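Local coordinates for protein uncharacterized CBS domain-containing proteins (Corynebacterium glutamicum, PDB 2P3H) that is of unknown function but is probably a membrane transport protein that may bind flavin adenine dinucleotide, represented here by its CorC_HlyC transporter-associated domain, at residues Leu44-Ala49 with Asn91-Leu96; Leu53-Val58 with Leu86-Asn91; Glu60-Phe65 with Pro76-Leu81; Leu81-Leu86 with Leu96-Leu101. All blocks are in the same frame, centred on the assembly; numbering follows the deposited sequence.

Contact 1: residues Leu44-Ala49 with Asn91-Leu96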
loop_
_atom_site.group_PDB
_atom_site.type_symbol
_atom_site.label_atom_id
_atom_site.label_comp_id
_atom_site.label_asym_id
_atom_site.label_seq_id
_atom_site.Cartn_x
_atom_site.Cartn_y
_atom_site.Cartn_z
ATOM N N LEU A 44 -2.014 -6.417 5.168
ATOM C CA LEU A 44 -1.867 -6.644 3.716
ATOM C C LEU A 44 -0.428 -7.048 3.381
ATOM O O LEU A 44 -0.188 -7.994 2.629
ATOM C CB LEU A 44 -2.263 -5.375 2.946
ATOM C CG LEU A 44 -1.925 -5.289 1.450
ATOM C CD1 LEU A 44 -2.677 -6.359 0.636
ATOM C CD2 LEU A 44 -2.238 -3.904 0.945
ATOM N N LEU A 45 0.528 -6.295 3.926
ATOM C CA LEU A 45 1.955 -6.561 3.717
ATOM C C LEU A 45 2.358 -7.958 4.175
ATOM O O LEU A 45 3.018 -8.690 3.419
ATOM C CB LEU A 45 2.808 -5.510 4.429
ATOM C CG LEU A 45 2.736 -4.079 3.922
ATOM C CD1 LEU A 45 3.697 -3.214 4.727
ATOM C CD2 LEU A 45 3.021 -3.992 2.415
ATOM N N PHE A 46 1.945 -8.352 5.384
ATOM C CA PHE A 46 2.227 -9.709 5.844
ATOM C C PHE A 46 1.605 -10.754 4.932
ATOM O O PHE A 46 2.236 -11.772 4.620
ATOM C CB PHE A 46 1.736 -9.935 7.282
ATOM C CG PHE A 46 2.654 -9.381 8.341
ATOM C CD1 PHE A 46 3.937 -9.899 8.516
ATOM C CD2 PHE A 46 2.217 -8.372 9.207
ATOM C CE1 PHE A 46 4.785 -9.399 9.526
ATOM C CE2 PHE A 46 3.059 -7.858 10.214
ATOM C CZ PHE A 46 4.347 -8.389 10.375
ATOM N N ASP A 47 0.363 -10.514 4.517
ATOM C CA ASP A 47 -0.309 -11.450 3.626
ATOM C C ASP A 47 0.436 -11.602 2.280
ATOM O O ASP A 47 0.672 -12.729 1.825
ATOM C CB ASP A 47 -1.756 -11.014 3.431
ATOM C CG ASP A 47 -2.572 -12.042 2.675
ATOM O OD1 ASP A 47 -3.246 -12.854 3.316
ATOM O OD2 ASP A 47 -2.503 -12.039 1.440
ATOM N N HIS A 48 0.818 -10.477 1.670
ATOM C CA HIS A 48 1.536 -10.432 0.375
ATOM C C HIS A 48 2.943 -11.058 0.442
ATOM O O HIS A 48 3.315 -11.882 -0.408
ATOM C CB HIS A 48 1.633 -8.973 -0.112
ATOM C CG HIS A 48 2.171 -8.821 -1.507
ATOM N ND1 HIS A 48 1.347 -8.716 -2.612
ATOM C CD2 HIS A 48 3.442 -8.775 -1.979
ATOM C CE1 HIS A 48 2.090 -8.606 -3.702
ATOM N NE2 HIS A 48 3.363 -8.642 -3.345
ATOM N N ALA A 49 3.729 -10.661 1.443
ATOM C CA ALA A 49 5.092 -11.173 1.593
ATOM C C ALA A 49 5.122 -12.596 2.095
ATOM O O ALA A 49 6.093 -13.313 1.840
ATOM C CB ALA A 49 5.907 -10.267 2.514
ATOM N N ASN A 91 8.231 -6.625 15.980
ATOM C CA ASN A 91 8.100 -7.471 14.780
ATOM C C ASN A 91 6.990 -7.070 13.823
ATOM O O ASN A 91 6.641 -7.839 12.931
ATOM C CB ASN A 91 7.992 -8.961 15.126
ATOM C CG ASN A 91 9.313 -9.540 15.567
ATOM O OD1 ASN A 91 10.144 -9.919 14.735
ATOM N ND2 ASN A 91 9.530 -9.583 16.880
ATOM N N VAL A 92 6.456 -5.865 14.000
ATOM C CA VAL A 92 5.486 -5.316 13.039
ATOM C C VAL A 92 5.894 -3.906 12.612
ATOM O O VAL A 92 6.461 -3.148 13.410
ATOM C CB VAL A 92 4.012 -5.316 13.549
ATOM C CG1 VAL A 92 3.570 -6.717 14.033
ATOM C CG2 VAL A 92 3.809 -4.316 14.646
ATOM N N PRO A 93 5.639 -3.555 11.337
ATOM C CA PRO A 93 5.889 -2.199 10.853
ATOM C C PRO A 93 5.065 -1.166 11.622
ATOM O O PRO A 93 3.879 -1.371 11.858
ATOM C CB PRO A 93 5.401 -2.245 9.411
ATOM C CG PRO A 93 5.608 -3.655 9.001
ATOM C CD PRO A 93 5.176 -4.436 10.253
ATOM N N VAL A 94 5.706 -0.076 12.009
ATOM C CA VAL A 94 5.008 1.038 12.646
ATOM C C VAL A 94 5.057 2.305 11.782
ATOM O O VAL A 94 4.243 3.208 11.991
ATOM C CB VAL A 94 5.488 1.310 14.085
ATOM C CG1 VAL A 94 5.182 0.102 14.971
ATOM C CG2 VAL A 94 6.973 1.684 14.117
ATOM N N LYS A 95 5.986 2.353 10.821
ATOM C CA LYS A 95 6.016 3.440 9.825
ATOM C C LYS A 95 6.327 2.919 8.450
ATOM O O LYS A 95 7.257 2.138 8.284
ATOM C CB LYS A 95 7.034 4.513 10.204
ATOM C CG LYS A 95 6.762 5.198 11.531
ATOM C CD LYS A 95 5.624 6.209 11.447
ATOM C CE LYS A 95 5.138 6.542 12.850
ATOM N NZ LYS A 95 4.225 7.707 12.791
ATOM N N LEU A 96 5.571 3.385 7.455
ATOM C CA LEU A 96 5.730 2.886 6.074
ATOM C C LEU A 96 5.799 4.069 5.128
ATOM O O LEU A 96 5.064 5.039 5.289
ATOM C CB LEU A 96 4.529 2.034 5.701
ATOM C CG LEU A 96 4.352 0.777 6.550
ATOM C CD1 LEU A 96 3.024 0.167 6.244
ATOM C CD2 LEU A 96 5.494 -0.192 6.250
#
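The ring of Phe46 meets the turn at Asn91-Pro93 with its outer rim. At the ring's edge, and in its plane, lies the carbonyl oxygen of Asn91, with Phe46 CZ 3.5 Å from Asn91 O, so the weakly positive C-H rim faces an oxygen. Two aliphatic groups approach the same end of the ring obliquely: Val92 CG1 stands 4.0 Å from Phe46 CE2, its side chain crossing that of Phe46 at about a right angle, and Pro93 CD is equally close to CE2 and CZ. CG of Phe46 lies anti to the carbonyl carbon, beside the backbone N (chi1 -80°), on a CB directed toward the 91-96 segment.

One helical position earlier, Leu45 makes a deeper contact. It reaches tip to tip with Leu96, and its CD1 sits 3.8 Å from Leu96 CD1 and as near to Leu96 CD2, one methyl facing both methyls of the other leucine. Leu45 and Leu96 are buried, whereas Phe46 is partly exposed and lies near a bound 1,2-ethanediol, probably from the crystallisation liquor.

The chain turns a corner at Val94, where Val94 and Lys95 form a classic beta bulge opposite Glu87. Helix 41-49 packs against the sheet here: Leu45 also touches Ile83 of strand 80-89 and Ile59 and Ile61 of strand 58-62, while Leu53 packs on both Leu45 and Phe46.

Contact 2: residues Leu53-Val58 with Leu86-Asn91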
loop_
_atom_site.group_PDB
_atom_site.type_symbol
_atom_site.label_atom_id
_atom_site.label_comp_id
_atom_site.label_asym_id
_atom_site.label_seq_id
_atom_site.Cartn_x
_atom_site.Cartn_y
_atom_site.Cartn_z
ATOM N N LEU A 53 8.580 -8.969 8.088
ATOM C CA LEU A 53 8.838 -7.701 7.399
ATOM C C LEU A 53 9.899 -6.940 8.165
ATOM O O LEU A 53 9.757 -6.701 9.361
ATOM C CB LEU A 53 7.547 -6.878 7.304
ATOM C CG LEU A 53 6.377 -7.532 6.568
ATOM C CD1 LEU A 53 5.092 -6.769 6.850
ATOM C CD2 LEU A 53 6.624 -7.611 5.061
ATOM N N LYS A 54 10.977 -6.572 7.482
ATOM C CA LYS A 54 12.114 -5.924 8.143
ATOM C C LYS A 54 12.307 -4.496 7.650
ATOM O O LYS A 54 11.953 -4.179 6.508
ATOM C CB LYS A 54 13.397 -6.719 7.877
ATOM C CG LYS A 54 13.290 -8.218 8.131
ATOM C CD LYS A 54 13.252 -8.535 9.608
ATOM C CE LYS A 54 13.361 -10.036 9.859
ATOM N NZ LYS A 54 13.195 -10.356 11.300
ATOM N N THR A 55 12.871 -3.632 8.494
ATOM C CA THR A 55 13.178 -2.255 8.080
ATOM C C THR A 55 14.018 -2.297 6.806
ATOM O O THR A 55 14.969 -3.084 6.696
ATOM C CB THR A 55 13.896 -1.487 9.192
ATOM O OG1 THR A 55 13.058 -1.491 10.345
ATOM C CG2 THR A 55 14.152 -0.054 8.812
ATOM N N GLY A 56 13.624 -1.472 5.840
ATOM C CA GLY A 56 14.262 -1.435 4.546
ATOM C C GLY A 56 13.630 -2.310 3.480
ATOM O O GLY A 56 13.903 -2.123 2.299
ATOM N N ASP A 57 12.801 -3.279 3.876
ATOM C CA ASP A 57 12.100 -4.130 2.889
ATOM C C ASP A 57 11.203 -3.284 1.989
ATOM O O ASP A 57 10.555 -2.361 2.460
ATOM C CB ASP A 57 11.226 -5.198 3.585
ATOM C CG ASP A 57 12.041 -6.355 4.148
ATOM O OD1 ASP A 57 13.290 -6.356 3.982
ATOM O OD2 ASP A 57 11.430 -7.268 4.741
ATOM N N VAL A 58 11.178 -3.601 0.701
ATOM C CA VAL A 58 10.328 -2.880 -0.250
ATOM C C VAL A 58 9.359 -3.876 -0.848
ATOM O O VAL A 58 9.746 -4.940 -1.331
ATOM C CB VAL A 58 11.144 -2.225 -1.377
ATOM C CG1 VAL A 58 10.211 -1.528 -2.402
ATOM C CG2 VAL A 58 12.168 -1.248 -0.786
ATOM N N LEU A 86 9.826 1.453 7.046
ATOM C CA LEU A 86 10.782 2.432 7.603
ATOM C C LEU A 86 11.121 2.222 9.080
ATOM O O LEU A 86 12.205 2.591 9.525
ATOM C CB LEU A 86 10.275 3.882 7.423
ATOM C CG LEU A 86 10.125 4.383 5.983
ATOM C CD1 LEU A 86 9.671 5.855 6.028
ATOM C CD2 LEU A 86 11.448 4.229 5.213
ATOM N N GLU A 87 10.186 1.662 9.837
ATOM C CA GLU A 87 10.400 1.407 11.256
ATOM C C GLU A 87 9.630 0.158 11.626
ATOM O O GLU A 87 8.485 0.001 11.206
ATOM C CB GLU A 87 9.866 2.590 12.038
ATOM C CG GLU A 87 10.432 2.839 13.418
ATOM C CD GLU A 87 10.047 4.238 13.875
ATOM O OE1 GLU A 87 8.917 4.415 14.379
ATOM O OE2 GLU A 87 10.861 5.174 13.689
ATOM N N VAL A 88 10.245 -0.723 12.425
ATOM C CA VAL A 88 9.580 -1.929 12.938
ATOM C C VAL A 88 9.666 -1.898 14.467
ATOM O O VAL A 88 10.680 -1.488 15.046
ATOM C CB VAL A 88 10.206 -3.253 12.361
ATOM C CG1 VAL A 88 9.617 -4.512 13.030
ATOM C CG2 VAL A 88 10.015 -3.329 10.870
ATOM N N GLU A 89 8.596 -2.295 15.137
ATOM C CA GLU A 89 8.645 -2.452 16.598
ATOM C C GLU A 89 7.872 -3.700 16.926
ATOM O O GLU A 89 6.813 -3.918 16.360
ATOM C CB GLU A 89 8.012 -1.264 17.321
ATOM C CG GLU A 89 8.743 0.064 17.144
ATOM C CD GLU A 89 8.159 1.169 18.017
ATOM O OE1 GLU A 89 7.237 0.887 18.830
ATOM O OE2 GLU A 89 8.638 2.322 17.890
ATOM N N ARG A 90 8.425 -4.537 17.799
ATOM C CA ARG A 90 7.741 -5.771 18.204
ATOM C C ARG A 90 7.328 -6.584 16.962
ATOM O O ARG A 90 6.237 -7.160 16.902
ATOM C CB ARG A 90 6.547 -5.474 19.136
ATOM C CG ARG A 90 6.916 -4.713 20.407
ATOM C CD ARG A 90 6.037 -5.073 21.627
ATOM N NE ARG A 90 6.016 -6.522 21.853
ATOM C CZ ARG A 90 4.961 -7.317 21.659
ATOM N NH1 ARG A 90 5.090 -8.604 21.838
ATOM N NH2 ARG A 90 3.774 -6.836 21.292
ATOM N N ASN A 91 8.231 -6.625 15.980
ATOM C CA ASN A 91 8.100 -7.471 14.780
ATOM C C ASN A 91 6.990 -7.070 13.823
ATOM O O ASN A 91 6.641 -7.839 12.931
ATOM C CB ASN A 91 7.992 -8.961 15.126
ATOM C CG ASN A 91 9.313 -9.540 15.567
ATOM O OD1 ASN A 91 10.144 -9.919 14.735
ATOM N ND2 ASN A 91 9.530 -9.583 16.880
HETATM O O HOH W 1 8.314 -8.513 10.771
HETATM O O HOH W 2 10.655 -9.032 12.145
#
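Thr55 and Val88 form the close part of this contact, their side chains sliding past each other in opposite directions. Val88 CG2, anti to its carbonyl carbon, lies 3.6 Å from Thr55 OG1 and 3.7 Å from Leu53 O, so one methyl packs against two oxygens of the loop. The other branch of Thr55 is used as well: with OG1 anti to the carbonyl carbon (chi1 -58°), CG2 falls anti to the backbone N and rests 3.4 Å from Leu86 O. The threonine thus spans two positions of the strand, its methyl at Leu86 and its hydroxyl oxygen at Val88.

Toward Asn91 the segments draw apart, and two waters bridge them. One molecule accepts from Leu53 N at 2.7 Å and donates to Asn91 O at 2.8 Å, joining backbone to backbone. A second accepts from Lys54 NZ, 3.0 Å away, and donates to Asn91 OD1. The lysine starts out pointing away from the strand, yet its tip comes back to this water, on an exposed side of the contact.

The loop is shaped from within by a type II beta turn from Lys54 to Asp57. The carboxylate of Asp57 folds back across this turn: Lys54 N donates to Asp57 OD2 at 2.9 Å, meeting it from above the carboxylate plane.

The loop leads from helix 41-49 into strand 58-62. Gly56 and Asp57 bond through their backbones to Val85 of strand 80-89, and Leu53 turns inward onto Leu45, Phe46 and Pro93, linking the surface turn to the helix-sheet interface.

Contact 3: residues Glu60-Phe65 with Pro76-Leu81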
loop_
_atom_site.group_PDB
_atom_site.type_symbol
_atom_site.label_atom_id
_atom_site.label_comp_id
_atom_site.label_asym_id
_atom_site.label_seq_id
_atom_site.Cartn_x
_atom_site.Cartn_y
_atom_site.Cartn_z
ATOM N N GLU A 60 6.062 -4.246 -3.457
ATOM C CA GLU A 60 5.267 -3.571 -4.474
ATOM C C GLU A 60 3.934 -4.300 -4.711
ATOM O O GLU A 60 3.907 -5.485 -4.963
ATOM C CB GLU A 60 6.094 -3.369 -5.758
ATOM C CG GLU A 60 7.268 -2.334 -5.502
ATOM C CD GLU A 60 8.155 -2.023 -6.710
ATOM O OE1 GLU A 60 7.883 -2.551 -7.842
ATOM O OE2 GLU A 60 9.143 -1.231 -6.518
ATOM N N ILE A 61 2.827 -3.576 -4.590
ATOM C CA ILE A 61 1.481 -4.164 -4.696
ATOM C C ILE A 61 0.704 -3.484 -5.845
ATOM O O ILE A 61 0.568 -2.245 -5.883
ATOM C CB ILE A 61 0.691 -4.008 -3.347
ATOM C CG1 ILE A 61 1.542 -4.637 -2.217
ATOM C CG2 ILE A 61 -0.747 -4.592 -3.446
ATOM C CD1 ILE A 61 0.887 -4.878 -0.905
ATOM N N PRO A 62 0.181 -4.290 -6.768
ATOM C CA PRO A 62 -0.672 -3.757 -7.845
ATOM C C PRO A 62 -1.996 -3.249 -7.297
ATOM O O PRO A 62 -2.584 -3.881 -6.402
ATOM C CB PRO A 62 -0.928 -4.980 -8.740
ATOM C CG PRO A 62 0.126 -5.988 -8.355
ATOM C CD PRO A 62 0.386 -5.748 -6.885
ATOM N N LEU A 63 -2.442 -2.134 -7.853
ATOM C CA LEU A 63 -3.682 -1.458 -7.446
ATOM C C LEU A 63 -4.802 -1.918 -8.390
ATOM O O LEU A 63 -4.538 -2.311 -9.535
ATOM C CB LEU A 63 -3.483 0.042 -7.543
ATOM C CG LEU A 63 -2.423 0.471 -6.519
ATOM C CD1 LEU A 63 -1.981 1.873 -6.778
ATOM C CD2 LEU A 63 -2.992 0.303 -5.124
ATOM N N ASP A 64 -6.037 -1.909 -7.905
ATOM C CA ASP A 64 -7.143 -2.358 -8.735
ATOM C C ASP A 64 -7.372 -1.366 -9.858
ATOM O O ASP A 64 -7.297 -0.145 -9.652
ATOM C CB ASP A 64 -8.437 -2.446 -7.917
ATOM C CG ASP A 64 -8.475 -3.659 -6.993
ATOM O OD1 ASP A 64 -7.489 -4.451 -6.927
ATOM O OD2 ASP A 64 -9.519 -3.819 -6.344
ATOM N N PHE A 65 -7.693 -1.903 -11.021
ATOM C CA PHE A 65 -8.192 -1.102 -12.132
ATOM C C PHE A 65 -9.585 -0.587 -11.774
ATOM O O PHE A 65 -10.265 -1.155 -10.931
ATOM C CB PHE A 65 -8.278 -1.962 -13.381
ATOM C CG PHE A 65 -6.941 -2.362 -13.950
ATOM C CD1 PHE A 65 -6.063 -1.392 -14.461
ATOM C CD2 PHE A 65 -6.586 -3.709 -14.019
ATOM C CE1 PHE A 65 -4.821 -1.770 -15.002
ATOM C CE2 PHE A 65 -5.355 -4.102 -14.557
ATOM C CZ PHE A 65 -4.473 -3.116 -15.054
ATOM N N PRO A 76 -4.846 -2.806 -20.159
ATOM C CA PRO A 76 -4.315 -1.652 -19.462
ATOM C C PRO A 76 -3.141 -2.022 -18.545
ATOM O O PRO A 76 -3.034 -3.156 -18.080
ATOM C CB PRO A 76 -5.515 -1.157 -18.629
ATOM C CG PRO A 76 -6.362 -2.355 -18.424
ATOM C CD PRO A 76 -6.202 -3.161 -19.687
ATOM N N THR A 77 -2.278 -1.051 -18.298
ATOM C CA THR A 77 -1.099 -1.219 -17.494
ATOM C C THR A 77 -1.435 -0.959 -16.024
ATOM O O THR A 77 -1.986 0.071 -15.704
ATOM C CB THR A 77 -0.029 -0.231 -18.023
ATOM O OG1 THR A 77 0.227 -0.533 -19.411
ATOM C CG2 THR A 77 1.220 -0.315 -17.232
ATOM N N GLN A 78 -1.094 -1.898 -15.143
ATOM C CA GLN A 78 -1.357 -1.780 -13.695
ATOM C C GLN A 78 -0.633 -0.610 -13.075
ATOM O O GLN A 78 0.537 -0.405 -13.360
ATOM C CB GLN A 78 -0.741 -2.972 -12.964
ATOM C CG GLN A 78 -1.449 -4.264 -13.006
ATOM C CD GLN A 78 -0.660 -5.402 -12.296
ATOM O OE1 GLN A 78 0.603 -5.430 -12.254
ATOM N NE2 GLN A 78 -1.414 -6.393 -11.826
ATOM N N ARG A 79 -1.309 0.130 -12.205
ATOM C CA ARG A 79 -0.590 1.042 -11.322
ATOM C C ARG A 79 -0.044 0.265 -10.133
ATOM O O ARG A 79 -0.662 -0.691 -9.657
ATOM C CB ARG A 79 -1.486 2.171 -10.829
ATOM C CG ARG A 79 -0.705 3.428 -10.490
ATOM C CD ARG A 79 -0.417 4.286 -11.738
ATOM N NE ARG A 79 0.515 5.374 -11.426
ATOM C CZ ARG A 79 0.162 6.616 -11.095
ATOM N NH1 ARG A 79 1.108 7.507 -10.819
ATOM N NH2 ARG A 79 -1.115 6.981 -11.048
ATOM N N ILE A 80 1.130 0.668 -9.661
ATOM C CA ILE A 80 1.818 -0.049 -8.563
ATOM C C ILE A 80 2.019 0.879 -7.381
ATOM O O ILE A 80 2.459 2.014 -7.569
ATOM C CB ILE A 80 3.204 -0.577 -9.010
ATOM C CG1 ILE A 80 3.061 -1.507 -10.219
ATOM C CG2 ILE A 80 3.926 -1.328 -7.855
ATOM C CD1 ILE A 80 2.228 -2.746 -9.930
ATOM N N LEU A 81 1.709 0.379 -6.188
ATOM C CA LEU A 81 2.033 1.055 -4.938
ATOM C C LEU A 81 3.315 0.428 -4.375
ATOM O O LEU A 81 3.347 -0.764 -4.052
ATOM C CB LEU A 81 0.859 0.918 -3.954
ATOM C CG LEU A 81 1.045 1.612 -2.586
ATOM C CD1 LEU A 81 1.063 3.138 -2.788
ATOM C CD2 LEU A 81 -0.085 1.225 -1.650
HETATM O O HOH W 3 -3.937 -0.598 -11.710
#
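Ile61 and Leu81 form an antiparallel hydrogen-bonded pair, with Ile61 N to Leu81 O and Leu81 N to Ile61 O both 2.9 Å and nearly straight; Leu63 N to Arg79 O, also 2.9 Å, continues the ladder past the non-hydrogen-bonded pair Pro62-Ile80. In place of a return bond between Leu63 and Arg79, a water accepts from Arg79 N and donates to Leu63 O, each at 2.8 Å.

On the face of Pro62 and Ile80, Ile80 spreads two branches: CG2 meets Glu60 CB at 3.6 Å, the side chains crossing at about a right angle, while CD1 lies against Pro62 CA. Gln78 runs beside Pro62 in the same direction, its amide NE2 3.4 Å from Pro62 CB. Leu63 CD2 crosses obliquely onto Leu81 CB, on the face of Ile61.

Farther out, Pro76 CG makes a CH-pi contact over one face of the Phe65 ring, 4.0 Å from the centroid and offset toward the rim, while Thr77 O lies at the ring's edge. Tyr70 meets the same ring edge-to-face.

Pro62 has no N-H, but in a non-hydrogen-bonded pair it needs none. The segments are thus held mainly by backbone bonds, apolar contacts, the CH-pi contact and one bridging water.

Contact 4: residues Leu81-Leu86 with Leu96-Leu101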
loop_
_atom_site.group_PDB
_atom_site.type_symbol
_atom_site.label_atom_id
_atom_site.label_comp_id
_atom_site.label_asym_id
_atom_site.label_seq_id
_atom_site.Cartn_x
_atom_site.Cartn_y
_atom_site.Cartn_z
ATOM N N LEU A 81 1.709 0.379 -6.188
ATOM C CA LEU A 81 2.033 1.055 -4.938
ATOM C C LEU A 81 3.315 0.428 -4.375
ATOM O O LEU A 81 3.347 -0.764 -4.052
ATOM C CB LEU A 81 0.859 0.918 -3.954
ATOM C CG LEU A 81 1.045 1.612 -2.586
ATOM C CD1 LEU A 81 1.063 3.138 -2.788
ATOM C CD2 LEU A 81 -0.085 1.225 -1.650
ATOM N N ARG A 82 4.378 1.226 -4.273
ATOM C CA ARG A 82 5.591 0.753 -3.602
ATOM C C ARG A 82 5.537 1.134 -2.130
ATOM O O ARG A 82 5.272 2.317 -1.798
ATOM C CB ARG A 82 6.821 1.376 -4.254
ATOM C CG ARG A 82 8.127 1.018 -3.528
ATOM C CD ARG A 82 9.299 1.808 -4.158
ATOM N NE ARG A 82 9.623 1.250 -5.462
ATOM C CZ ARG A 82 10.283 1.893 -6.429
ATOM N NH1 ARG A 82 10.687 3.162 -6.244
ATOM N NH2 ARG A 82 10.528 1.275 -7.594
ATOM N N ILE A 83 5.732 0.141 -1.252
ATOM C CA ILE A 83 5.729 0.345 0.194
ATOM C C ILE A 83 7.101 -0.059 0.730
ATOM O O ILE A 83 7.587 -1.153 0.447
ATOM C CB ILE A 83 4.620 -0.477 0.896
ATOM C CG1 ILE A 83 3.275 -0.161 0.239
ATOM C CG2 ILE A 83 4.604 -0.233 2.429
ATOM C CD1 ILE A 83 2.451 -1.362 -0.074
ATOM N N THR A 84 7.719 0.851 1.470
ATOM C CA THR A 84 9.014 0.600 2.103
ATOM C C THR A 84 8.819 0.651 3.606
ATOM O O THR A 84 8.254 1.620 4.141
ATOM C CB THR A 84 10.059 1.665 1.691
ATOM O OG1 THR A 84 10.122 1.770 0.269
ATOM C CG2 THR A 84 11.441 1.304 2.263
ATOM N N VAL A 85 9.278 -0.401 4.294
ATOM C CA VAL A 85 9.142 -0.492 5.738
ATOM C C VAL A 85 10.228 0.396 6.339
ATOM O O VAL A 85 11.421 0.129 6.136
ATOM C CB VAL A 85 9.326 -1.937 6.216
ATOM C CG1 VAL A 85 9.242 -1.974 7.735
ATOM C CG2 VAL A 85 8.282 -2.873 5.538
ATOM N N LEU A 86 9.826 1.453 7.046
ATOM C CA LEU A 86 10.782 2.432 7.603
ATOM C C LEU A 86 11.121 2.222 9.080
ATOM O O LEU A 86 12.205 2.591 9.525
ATOM C CB LEU A 86 10.275 3.882 7.423
ATOM C CG LEU A 86 10.125 4.383 5.983
ATOM C CD1 LEU A 86 9.671 5.855 6.028
ATOM C CD2 LEU A 86 11.448 4.229 5.213
ATOM N N LEU A 96 5.571 3.385 7.455
ATOM C CA LEU A 96 5.730 2.886 6.074
ATOM C C LEU A 96 5.799 4.069 5.128
ATOM O O LEU A 96 5.064 5.039 5.289
ATOM C CB LEU A 96 4.529 2.034 5.701
ATOM C CG LEU A 96 4.352 0.777 6.550
ATOM C CD1 LEU A 96 3.024 0.167 6.244
ATOM C CD2 LEU A 96 5.494 -0.192 6.250
ATOM N N ALA A 97 6.681 3.971 4.139
ATOM C CA ALA A 97 6.702 4.958 3.047
ATOM C C ALA A 97 5.920 4.382 1.886
ATOM O O ALA A 97 6.136 3.243 1.510
ATOM C CB ALA A 97 8.114 5.228 2.633
ATOM N N LEU A 98 5.001 5.170 1.337
ATOM C CA LEU A 98 4.183 4.708 0.191
ATOM C C LEU A 98 4.493 5.587 -0.991
ATOM O O LEU A 98 4.562 6.810 -0.863
ATOM C CB LEU A 98 2.692 4.858 0.519
ATOM C CG LEU A 98 2.018 3.628 1.136
ATOM C CD1 LEU A 98 2.682 3.146 2.449
ATOM C CD2 LEU A 98 0.539 3.920 1.332
ATOM N N ALA A 99 4.683 4.971 -2.162
ATOM C CA ALA A 99 4.820 5.779 -3.381
ATOM C C ALA A 99 3.981 5.166 -4.474
ATOM O O ALA A 99 4.098 3.962 -4.743
ATOM C CB ALA A 99 6.289 5.864 -3.811
ATOM N N LEU A 100 3.143 5.980 -5.099
ATOM C CA LEU A 100 2.424 5.546 -6.298
ATOM C C LEU A 100 3.387 5.659 -7.472
ATOM O O LEU A 100 3.952 6.738 -7.734
ATOM C CB LEU A 100 1.145 6.379 -6.447
ATOM C CG LEU A 100 0.091 6.111 -7.505
ATOM C CD1 LEU A 100 -0.472 4.725 -7.232
ATOM C CD2 LEU A 100 -0.994 7.178 -7.377
ATOM N N LEU A 101 3.656 4.548 -8.159
ATOM C CA LEU A 101 4.717 4.555 -9.177
ATOM C C LEU A 101 4.276 5.083 -10.549
ATOM O O LEU A 101 3.151 4.830 -11.003
ATOM C CB LEU A 101 5.393 3.188 -9.328
ATOM C CG LEU A 101 6.113 2.636 -8.090
ATOM C CD1 LEU A 101 6.819 1.344 -8.446
ATOM C CD2 LEU A 101 7.099 3.659 -7.486
HETATM O O HOH W 4 8.179 3.376 -0.886
#
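Arg82 and Ala99, then Thr84 and Ala97, each exchange two backbone hydrogen bonds, and all four lie in the carbonyl planes. The shortest is Ala99 N to Arg82 O, 2.7 Å. Between these pairs the carbonyls receive CA-H...O contacts, the closest being Ile83 CA to Ala97 O at 3.2 Å. The strands run antiparallel, their axes 4.6 Å apart at closest approach.

Apolar packing fills the buried face. Ile83 CG2 touches Leu98 CD1 at 3.9 Å, side chains lying side by side, and Val85 CG2 sits equally near Leu96 CD2. Leu81 CD2 joins Leu98 CD2 at 4.1 Å. On the other face, Leu86 CD1 rests on Ala97 CB at 3.8 Å.

Polar groups occupy that same alanine face. A water lies 2.8 Å from Thr84 OG1 and donates to Ala97 O. Leu101 CD2 stands over the centre of the Arg82 guanidinium, 3.8 Å from CZ, with the side chains at about a right angle.

One face, wholly aliphatic, meets Leu45 at Ile83, Ile41 at Leu96 and Ile16 at Leu98; the other mixes small and apolar residues with Thr84 and Arg82. Arg82, with Leu101 over one face, salt-bridges through NE to Glu60, probably keeping the glutamate ionised.

How the contacts relate
From the N terminus, the chain passes through strands 6-10 and 13-17 and helix 22-29 before helix 41-49 opens contact 1, the widest loop, which closes only at 91-96. Contact 2 opens next at 53-58 and closes at 86-91, within that loop, and contact 3, between 60-65 and 76-81, lies inside both. Contact 4 starts where contact 3 ends, at Leu81, and follows it in series, while crossing contacts 1 and 2, with which it shares Leu96 and Leu86. Contacts 3 and 4 join strands 58-62, 80-89 and 92-100 side by side; contact 1 sets the helix on this sheet, and contact 2 fastens the loop between helix and strand 58-62 to the C-terminal end of strand 80-89.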